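Local coordinates for protein Sso-CP2 metallo-carboxypetidase (Sulfolobus solfataricus, PDB 4MMO) that probably hydrolyses peptides as a zinc-dependent carboxypeptidase of the M20 family and pairs with a second copy of itself, at residues D2-L8 with I415-Y421; L155-V160 with K389-R393; F287-Y291 with P301-F305. All coordinates share one frame; numbering follows the deposited sequence.

Interaction 1: residues D2-L8 with I415-Y421; sequences DEELYTL and IKIDDYY
Two helix starts meet here, that of the N-terminal helix 3-12 and that of the C-terminal helix 417-433, and two consecutive tyrosines of the second, Tyr420 and Tyr421, reach across to the first. The short axes of 3-8 and 417-421 come no nearer than 11.2 Å and are inclined at 113°, a gap that long aromatic side chains suit. Asp2 is the N-cap of its helix: OD1 accepts from Leu5 N at 3.2 Å and from Tyr421 OH at 3.0 Å, the two donors coming from opposite faces of the carboxylate plane, so one oxygen serves both the cap and the interhelical bond. Asp2 CG sits between its backbone N and carbonyl carbon (chi1 56°), which brings the carboxylate back over the helix start. The Tyr421 hydroxyl also rests against Leu5 CB. Tyr420 OH donates to Glu4 O at 2.9 Å, standing above the carbonyl plane and not on a lone pair; the Leu8 N bond to that carbonyl is weak. Leu8 CD2 lies 3.5 Å from the centroid of the Tyr420 ring, almost exactly over its centre, a CH-pi contact. The branched aliphatic side chains extend this packing, Leu8 CD2 meeting Ile415 CD1 and Leu5 CD2 meeting Ile417 CD1, while Ile97 of strand 96-98 touches Leu5, Leu8 and Ile417. Glu4 turns its carboxylate aside, to His118. Ile415, its side chain about 8 Å from that of the zinc ligand Asp104, belongs to a strand that runs directly into the helix. The whole is a packing of the N-terminal helix on the first turn of the C-terminal helix, with an aspartate N-cap tied to a tyrosine.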
loop_
_atom_site.group_PDB
_atom_site.type_symbol
_atom_site.label_atom_id
_atom_site.label_comp_id
_atom_site.label_asym_id
_atom_site.label_seq_id
_atom_site.Cartn_x
_atom_site.Cartn_y
_atom_site.Cartn_z
ATOM N N ASP A 2 28.674 19.562 33.773
ATOM C CA ASP A 2 30.050 19.215 33.437
ATOM C C ASP A 2 30.218 18.987 31.937
ATOM O O ASP A 2 29.240 18.955 31.189
ATOM C CB ASP A 2 30.512 17.979 34.224
ATOM C CG ASP A 2 29.608 16.772 34.021
ATOM O OD1 ASP A 2 28.768 16.782 33.098
ATOM O OD2 ASP A 2 29.749 15.797 34.790
ATOM N N GLU A 3 31.466 18.825 31.510
ATOM C CA GLU A 3 31.792 18.663 30.100
ATOM C C GLU A 3 31.126 17.433 29.479
ATOM O O GLU A 3 30.792 17.436 28.295
ATOM C CB GLU A 3 33.308 18.572 29.927
ATOM C CG GLU A 3 33.774 18.654 28.481
ATOM C CD GLU A 3 35.279 18.515 28.344
ATOM O OE1 GLU A 3 35.927 18.043 29.303
ATOM O OE2 GLU A 3 35.814 18.882 27.278
ATOM N N GLU A 4 30.943 16.384 30.277
ATOM C CA GLU A 4 30.348 15.141 29.788
ATOM C C GLU A 4 28.933 15.380 29.275
ATOM O O GLU A 4 28.561 14.924 28.194
ATOM C CB GLU A 4 30.310 14.079 30.893
ATOM C CG GLU A 4 31.663 13.465 31.240
ATOM C CD GLU A 4 32.596 14.424 31.959
ATOM O OE1 GLU A 4 32.101 15.320 32.679
ATOM O OE2 GLU A 4 33.828 14.281 31.806
ATOM N N LEU A 5 28.144 16.095 30.064
ATOM C CA LEU A 5 26.761 16.348 29.709
ATOM C C LEU A 5 26.674 17.410 28.619
ATOM O O LEU A 5 25.939 17.251 27.645
ATOM C CB LEU A 5 25.968 16.780 30.941
ATOM C CG LEU A 5 24.485 17.070 30.707
ATOM C CD1 LEU A 5 23.783 15.865 30.105
ATOM C CD2 LEU A 5 23.809 17.480 32.005
ATOM N N TYR A 6 27.440 18.484 28.777
ATOM C CA TYR A 6 27.404 19.594 27.834
ATOM C C TYR A 6 27.743 19.138 26.421
ATOM O O TYR A 6 27.077 19.526 25.459
ATOM C CB TYR A 6 28.372 20.700 28.263
ATOM C CG TYR A 6 28.638 21.729 27.183
ATOM C CD1 TYR A 6 27.749 22.774 26.957
ATOM C CD2 TYR A 6 29.774 21.654 26.390
ATOM C CE1 TYR A 6 27.987 23.714 25.971
ATOM C CE2 TYR A 6 30.020 22.588 25.400
ATOM C CZ TYR A 6 29.123 23.616 25.196
ATOM O OH TYR A 6 29.365 24.549 24.213
ATOM N N THR A 7 28.776 18.310 26.296
ATOM C CA THR A 7 29.213 17.862 24.981
ATOM C C THR A 7 28.166 16.950 24.346
ATOM O O THR A 7 27.950 16.995 23.134
ATOM C CB THR A 7 30.569 17.147 25.055
ATOM O OG1 THR A 7 31.527 18.026 25.651
ATOM C CG2 THR A 7 31.056 16.751 23.661
ATOM N N LEU A 8 27.509 16.135 25.164
ATOM C CA LEU A 8 26.463 15.255 24.659
ATOM C C LEU A 8 25.314 16.084 24.086
ATOM O O LEU A 8 24.825 15.794 22.993
ATOM C CB LEU A 8 25.956 14.315 25.757
ATOM C CG LEU A 8 24.685 13.523 25.433
ATOM C CD1 LEU A 8 24.862 12.692 24.169
ATOM C CD2 LEU A 8 24.297 12.637 26.607
ATOM N N ILE A 415 16.949 9.745 27.023
ATOM C CA ILE A 415 17.709 8.930 27.971
ATOM C C ILE A 415 17.784 9.619 29.334
ATOM O O ILE A 415 17.872 10.846 29.418
ATOM C CB ILE A 415 19.143 8.617 27.468
ATOM C CG1 ILE A 415 19.951 9.898 27.244
ATOM C CG2 ILE A 415 19.085 7.816 26.180
ATOM C CD1 ILE A 415 21.430 9.697 27.394
ATOM N N LYS A 416 17.739 8.830 30.400
ATOM C CA LYS A 416 17.948 9.363 31.738
ATOM C C LYS A 416 19.390 9.831 31.849
ATOM O O LYS A 416 20.315 9.118 31.454
ATOM C CB LYS A 416 17.654 8.303 32.799
ATOM C CG LYS A 416 16.193 7.899 32.888
ATOM C CD LYS A 416 15.984 6.799 33.914
ATOM C CE LYS A 416 14.603 6.176 33.784
ATOM N NZ LYS A 416 14.398 5.040 34.726
ATOM N N ILE A 417 19.578 11.037 32.371
ATOM C CA ILE A 417 20.911 11.590 32.546
ATOM C C ILE A 417 21.758 10.666 33.424
ATOM O O ILE A 417 22.956 10.508 33.189
ATOM C CB ILE A 417 20.847 13.023 33.131
ATOM C CG1 ILE A 417 20.275 13.977 32.074
ATOM C CG2 ILE A 417 22.230 13.493 33.592
ATOM C CD1 ILE A 417 20.168 15.432 32.501
ATOM N N ASP A 418 21.132 10.045 34.417
ATOM C CA ASP A 418 21.840 9.129 35.309
ATOM C C ASP A 418 22.302 7.876 34.565
ATOM O O ASP A 418 23.342 7.299 34.893
ATOM C CB ASP A 418 20.954 8.734 36.497
ATOM C CG ASP A 418 20.698 9.891 37.453
ATOM O OD1 ASP A 418 21.442 10.895 37.401
ATOM O OD2 ASP A 418 19.754 9.790 38.264
ATOM N N ASP A 419 21.536 7.455 33.562
ATOM C CA ASP A 419 21.916 6.297 32.760
ATOM C C ASP A 419 23.095 6.633 31.854
ATOM O O ASP A 419 23.889 5.760 31.509
ATOM C CB ASP A 419 20.734 5.788 31.933
ATOM C CG ASP A 419 19.666 5.135 32.785
ATOM O OD1 ASP A 419 19.931 4.870 33.976
ATOM O OD2 ASP A 419 18.564 4.875 32.266
ATOM N N TYR A 420 23.207 7.904 31.473
ATOM C CA TYR A 420 24.328 8.350 30.656
ATOM C C TYR A 420 25.616 8.256 31.462
ATOM O O TYR A 420 26.650 7.826 30.954
ATOM C CB TYR A 420 24.111 9.788 30.175
ATOM C CG TYR A 420 25.310 10.393 29.483
ATOM C CD1 TYR A 420 25.886 9.772 28.380
ATOM C CD2 TYR A 420 25.862 11.588 29.924
ATOM C CE1 TYR A 420 26.985 10.323 27.740
ATOM C CE2 TYR A 420 26.959 12.147 29.288
ATOM C CZ TYR A 420 27.514 11.513 28.196
ATOM O OH TYR A 420 28.603 12.065 27.560
ATOM N N TYR A 421 25.541 8.656 32.727
ATOM C CA TYR A 421 26.703 8.614 33.608
ATOM C C TYR A 421 27.087 7.183 33.970
ATOM O O TYR A 421 28.271 6.872 34.090
ATOM C CB TYR A 421 26.453 9.441 34.873
ATOM C CG TYR A 421 26.438 10.929 34.615
ATOM C CD1 TYR A 421 27.545 11.566 34.069
ATOM C CD2 TYR A 421 25.323 11.697 34.915
ATOM C CE1 TYR A 421 27.541 12.922 33.826
ATOM C CE2 TYR A 421 25.310 13.059 34.675
ATOM C CZ TYR A 421 26.421 13.665 34.130
ATOM O OH TYR A 421 26.416 15.020 33.890
#

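Interaction 2: residues L155-V160 with K389-R393; sequences LKADSV and KLGIR
The strand start at Ser159 and the turn after helix 383-389 come closest at Ser159 and Ile392, whose CA atoms are 5.9 Å apart, and Gly391 makes that turn with a positive phi (68°) that suits glycine. Ile392 does most of the work, and its beta-branched side chain splits the task. Its CG2 packs 3.6 Å from Ser159 CA and equally close to Val160 CG1. The other branch runs along the loop: CG1 lies 3.8 Å from Ala157 O, and CD1 extends to Ala157 CB at 4.2 Å, where a small methyl leaves room for it. With CG1 anti to the carbonyl carbon (chi1 -54°), CG1 and CD1 turn to Ala157 and CG2 to Ser159 and Val160. Leu390 makes a second patch, its CD1 3.8 Å from Leu155 CB, the two leucines crossing at about a right angle; Ile148 of helix 144-149 touches both. Beyond the contact, Val160 pairs through its backbone with Asp394 and Val396, just before and within strand 395-396, which lies parallel at the edge of the sheet, while Ser159 OG turns away to Tyr434. The contact thus rests on van der Waals fit, mostly between apolar groups, with no hydrogen bond between the two segments; directional bonding is left to the adjoining strands.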
loop_
_atom_site.group_PDB
_atom_site.type_symbol
_atom_site.label_atom_id
_atom_site.label_comp_id
_atom_site.label_asym_id
_atom_site.label_seq_id
_atom_site.Cartn_x
_atom_site.Cartn_y
_atom_site.Cartn_z
ATOM N N LEU A 155 42.448 -2.008 10.434
ATOM C CA LEU A 155 41.395 -2.212 11.422
ATOM C C LEU A 155 41.616 -3.436 12.302
ATOM O O LEU A 155 40.746 -3.790 13.098
ATOM C CB LEU A 155 40.047 -2.341 10.715
ATOM C CG LEU A 155 39.574 -1.084 9.989
ATOM C CD1 LEU A 155 38.334 -1.394 9.166
ATOM C CD2 LEU A 155 39.299 0.034 10.982
ATOM N N LYS A 156 42.771 -4.079 12.162
ATOM C CA LYS A 156 43.068 -5.281 12.933
ATOM C C LYS A 156 42.929 -5.025 14.428
ATOM O O LYS A 156 43.447 -4.039 14.952
ATOM C CB LYS A 156 44.477 -5.792 12.633
ATOM C CG LYS A 156 44.822 -7.077 13.374
ATOM C CD LYS A 156 46.250 -7.521 13.115
ATOM C CE LYS A 156 46.535 -8.861 13.777
ATOM N NZ LYS A 156 47.887 -9.375 13.434
ATOM N N ALA A 157 42.218 -5.920 15.103
ATOM C CA ALA A 157 42.025 -5.831 16.543
ATOM C C ALA A 157 41.734 -7.224 17.083
ATOM O O ALA A 157 41.316 -8.102 16.331
ATOM C CB ALA A 157 40.886 -4.887 16.864
ATOM N N ASP A 158 41.952 -7.422 18.382
ATOM C CA ASP A 158 41.723 -8.724 19.007
ATOM C C ASP A 158 40.257 -8.921 19.351
ATOM O O ASP A 158 39.785 -10.050 19.461
ATOM C CB ASP A 158 42.569 -8.863 20.272
ATOM C CG ASP A 158 44.029 -8.571 20.017
ATOM O OD1 ASP A 158 44.672 -9.356 19.289
ATOM O OD2 ASP A 158 44.531 -7.552 20.535
ATOM N N SER A 159 39.535 -7.821 19.528
ATOM C CA SER A 159 38.113 -7.901 19.829
ATOM C C SER A 159 37.396 -6.647 19.360
ATOM O O SER A 159 38.024 -5.631 19.071
ATOM C CB SER A 159 37.890 -8.097 21.327
ATOM O OG SER A 159 38.359 -6.982 22.062
ATOM N N VAL A 160 36.073 -6.736 19.294
ATOM C CA VAL A 160 35.256 -5.630 18.845
ATOM C C VAL A 160 33.995 -5.514 19.684
ATOM O O VAL A 160 33.388 -6.521 20.049
ATOM C CB VAL A 160 34.872 -5.791 17.352
ATOM C CG1 VAL A 160 34.200 -7.139 17.108
ATOM C CG2 VAL A 160 33.975 -4.652 16.893
ATOM N N LYS A 389 34.385 -10.557 7.794
ATOM C CA LYS A 389 35.298 -9.910 6.859
ATOM C C LYS A 389 36.599 -9.498 7.545
ATOM O O LYS A 389 37.677 -9.674 6.982
ATOM C CB LYS A 389 34.630 -8.714 6.181
ATOM C CG LYS A 389 33.240 -9.012 5.641
ATOM C CD LYS A 389 33.253 -10.166 4.645
ATOM C CE LYS A 389 31.870 -10.404 4.056
ATOM N NZ LYS A 389 31.892 -11.371 2.921
ATOM N N LEU A 390 36.500 -8.963 8.760
ATOM C CA LEU A 390 37.688 -8.596 9.531
ATOM C C LEU A 390 38.197 -9.762 10.373
ATOM O O LEU A 390 39.285 -9.693 10.947
ATOM C CB LEU A 390 37.406 -7.395 10.438
ATOM C CG LEU A 390 37.588 -5.995 9.848
ATOM C CD1 LEU A 390 37.268 -4.955 10.909
ATOM C CD2 LEU A 390 38.996 -5.778 9.313
ATOM N N GLY A 391 37.406 -10.824 10.458
ATOM C CA GLY A 391 37.825 -12.023 11.158
ATOM C C GLY A 391 37.962 -11.848 12.658
ATOM O O GLY A 391 38.770 -12.531 13.285
ATOM N N ILE A 392 37.181 -10.939 13.238
ATOM C CA ILE A 392 37.202 -10.727 14.685
ATOM C C ILE A 392 36.092 -11.527 15.360
ATOM O O ILE A 392 34.951 -11.075 15.462
ATOM C CB ILE A 392 37.065 -9.240 15.056
ATOM C CG1 ILE A 392 38.134 -8.415 14.332
ATOM C CG2 ILE A 392 37.190 -9.066 16.568
ATOM C CD1 ILE A 392 38.045 -6.923 14.583
ATOM N N ARG A 393 36.455 -12.712 15.837
ATOM C CA ARG A 393 35.510 -13.655 16.419
ATOM C C ARG A 393 34.976 -13.152 17.758
ATOM O O ARG A 393 33.817 -13.384 18.106
ATOM C CB ARG A 393 36.202 -15.010 16.608
ATOM C CG ARG A 393 35.260 -16.197 16.737
ATOM C CD ARG A 393 36.032 -17.510 16.857
#

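Interaction 3: residues F287-Y291 with P301-F305; sequences FECGY and PHRAF
Glu288 and Phe305 lie side by side across an antiparallel hairpin and point the same way, the glutamate's aliphatic part covering one face of the ring. Glu288 CB sits 4.0 Å from the Phe305 ring centroid, a CH-pi contact, and CG is close to CZ as well. Phe305 CG occupies the position between backbone N and carbonyl carbon (chi1 61°), which swings the ring over its cross-strand neighbour. With an alanine here instead of Phe305, the Glu288 methylenes would probably lose the aromatic face they rest on, leaving that side chain less fixed. In the backbone, the two residues form a hydrogen-bonded pair: Glu288 N donates to Phe305 O at 3.0 Å and Phe305 N to Glu288 O at 3.1 Å. On the other face, where Cys289 and Ala304 point, Cys289 SG rests 3.6 Å from Ala304 CB and also on Pro301 CG; the small alanine methyl lets the sulfur lie close against it. The same sulfur forms a disulfide with Cys208. Farther along, Pro301 CG lies 3.2 Å from Gly290 CA, where a side chain would probably collide with the proline ring and where a positive phi also favours glycine, and a water joins Gly290 N to Arg303 O. Helix 207-218 covers the Phe287 and Cys289 face and carries Cys208, strand 178-190 flanks strand 299-312 and receives Arg303 through Asp190, and strand 283-290 pairs antiparallel with a strand of the second subunit, where Phe287 meets Phe287 of that chain.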
loop_
_atom_site.group_PDB
_atom_site.type_symbol
_atom_site.label_atom_id
_atom_site.label_comp_id
_atom_site.label_asym_id
_atom_site.label_seq_id
_atom_site.Cartn_x
_atom_site.Cartn_y
_atom_site.Cartn_z
ATOM N N PHE A 287 2.857 -3.073 0.584
ATOM C CA PHE A 287 2.238 -3.475 -0.663
ATOM C C PHE A 287 1.357 -2.325 -1.129
ATOM O O PHE A 287 0.440 -1.907 -0.421
ATOM C CB PHE A 287 1.417 -4.750 -0.468
ATOM C CG PHE A 287 0.822 -5.295 -1.741
ATOM C CD1 PHE A 287 1.428 -6.340 -2.417
ATOM C CD2 PHE A 287 -0.346 -4.767 -2.253
ATOM C CE1 PHE A 287 0.877 -6.840 -3.585
ATOM C CE2 PHE A 287 -0.896 -5.265 -3.414
ATOM C CZ PHE A 287 -0.283 -6.300 -4.080
ATOM N N GLU A 288 1.669 -1.802 -2.310
ATOM C CA GLU A 288 0.926 -0.697 -2.897
ATOM C C GLU A 288 0.471 -1.075 -4.291
ATOM O O GLU A 288 1.235 -1.633 -5.078
ATOM C CB GLU A 288 1.806 0.552 -2.980
ATOM C CG GLU A 288 1.157 1.755 -3.657
ATOM C CD GLU A 288 0.038 2.361 -2.832
ATOM O OE1 GLU A 288 0.161 2.386 -1.588
ATOM O OE2 GLU A 288 -0.966 2.813 -3.425
ATOM N N CYS A 289 -0.779 -0.764 -4.594
ATOM C CA CYS A 289 -1.299 -0.960 -5.936
ATOM C C CYS A 289 -2.614 -0.231 -6.136
ATOM O O CYS A 289 -3.455 -0.188 -5.239
ATOM C CB CYS A 289 -1.508 -2.442 -6.220
ATOM S SG CYS A 289 -2.118 -2.719 -7.884
ATOM N N GLY A 290 -2.784 0.335 -7.325
ATOM C CA GLY A 290 -4.036 0.955 -7.703
ATOM C C GLY A 290 -4.440 2.107 -6.810
ATOM O O GLY A 290 -3.607 2.726 -6.149
ATOM N N TYR A 291 -5.741 2.378 -6.786
ATOM C CA TYR A 291 -6.271 3.559 -6.122
ATOM C C TYR A 291 -6.454 3.381 -4.623
ATOM O O TYR A 291 -7.069 2.420 -4.164
ATOM C CB TYR A 291 -7.608 3.952 -6.749
ATOM C CG TYR A 291 -8.318 5.055 -6.003
ATOM C CD1 TYR A 291 -7.903 6.375 -6.115
ATOM C CD2 TYR A 291 -9.408 4.776 -5.186
ATOM C CE1 TYR A 291 -8.552 7.389 -5.434
ATOM C CE2 TYR A 291 -10.067 5.782 -4.506
ATOM C CZ TYR A 291 -9.634 7.088 -4.632
ATOM O OH TYR A 291 -10.285 8.093 -3.951
ATOM N N PRO A 301 -5.238 -1.333 -12.233
ATOM C CA PRO A 301 -3.968 -0.602 -12.176
ATOM C C PRO A 301 -2.936 -1.253 -13.080
ATOM O O PRO A 301 -3.058 -2.443 -13.369
ATOM C CB PRO A 301 -3.552 -0.725 -10.702
ATOM C CG PRO A 301 -4.789 -1.199 -9.978
ATOM C CD PRO A 301 -5.500 -2.050 -10.973
ATOM N N HIS A 302 -1.944 -0.493 -13.533
ATOM C CA HIS A 302 -0.934 -1.042 -14.433
ATOM C C HIS A 302 0.319 -1.441 -13.664
ATOM O O HIS A 302 1.169 -2.167 -14.183
ATOM C CB HIS A 302 -0.598 -0.042 -15.548
ATOM C CG HIS A 302 0.139 1.172 -15.079
ATOM N ND1 HIS A 302 1.512 1.216 -14.979
ATOM C CD2 HIS A 302 -0.306 2.390 -14.689
ATOM C CE1 HIS A 302 1.883 2.407 -14.545
ATOM N NE2 HIS A 302 0.798 3.139 -14.360
ATOM N N ARG A 303 0.411 -0.986 -12.419
ATOM C CA ARG A 303 1.608 -1.178 -11.614
ATOM C C ARG A 303 1.270 -1.657 -10.201
ATOM O O ARG A 303 0.285 -1.220 -9.605
ATOM C CB ARG A 303 2.383 0.140 -11.549
ATOM C CG ARG A 303 3.835 0.015 -11.131
ATOM C CD ARG A 303 4.562 1.336 -11.346
ATOM N NE ARG A 303 5.886 1.351 -10.730
ATOM C CZ ARG A 303 7.020 1.018 -11.343
ATOM N NH1 ARG A 303 7.023 0.631 -12.613
ATOM N NH2 ARG A 303 8.166 1.073 -10.676
ATOM N N ALA A 304 2.098 -2.556 -9.680
ATOM C CA ALA A 304 1.992 -3.025 -8.303
ATOM C C ALA A 304 3.388 -3.331 -7.782
ATOM O O ALA A 304 4.202 -3.910 -8.496
ATOM C CB ALA A 304 1.131 -4.275 -8.227
ATOM N N PHE A 305 3.669 -2.937 -6.544
ATOM C CA PHE A 305 4.939 -3.299 -5.924
ATOM C C PHE A 305 4.798 -3.660 -4.450
ATOM O O PHE A 305 3.864 -3.228 -3.770
ATOM C CB PHE A 305 5.985 -2.193 -6.113
ATOM C CG PHE A 305 5.609 -0.880 -5.493
ATOM C CD1 PHE A 305 4.823 0.027 -6.184
ATOM C CD2 PHE A 305 6.058 -0.543 -4.228
ATOM C CE1 PHE A 305 4.481 1.241 -5.617
ATOM C CE2 PHE A 305 5.720 0.668 -3.656
ATOM C CZ PHE A 305 4.931 1.563 -4.353
HETATM O O HOH W 1 -0.342 1.276 -8.766
#

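Interactions 1 and 2 belong to the zinc-binding part of the chain and interaction 3 to the dimerisation region, on the opposite side of the chain's centre from both. No two share an element: their nearest atoms are about 19 Å apart for interactions 1 and 2 and 29 Å or more for the others. All three are partly buried, mixing interior and surface residues. Interaction 1 closes the longest loop, joining the N-terminal helix to the start of the C-terminal one by tyrosine hydroxyls and aliphatic contacts; interaction 2, nested within it, relies on van der Waals fit. Interaction 3, nested within both, is a local hairpin held by backbone bonds, and it alone reaches the second subunit.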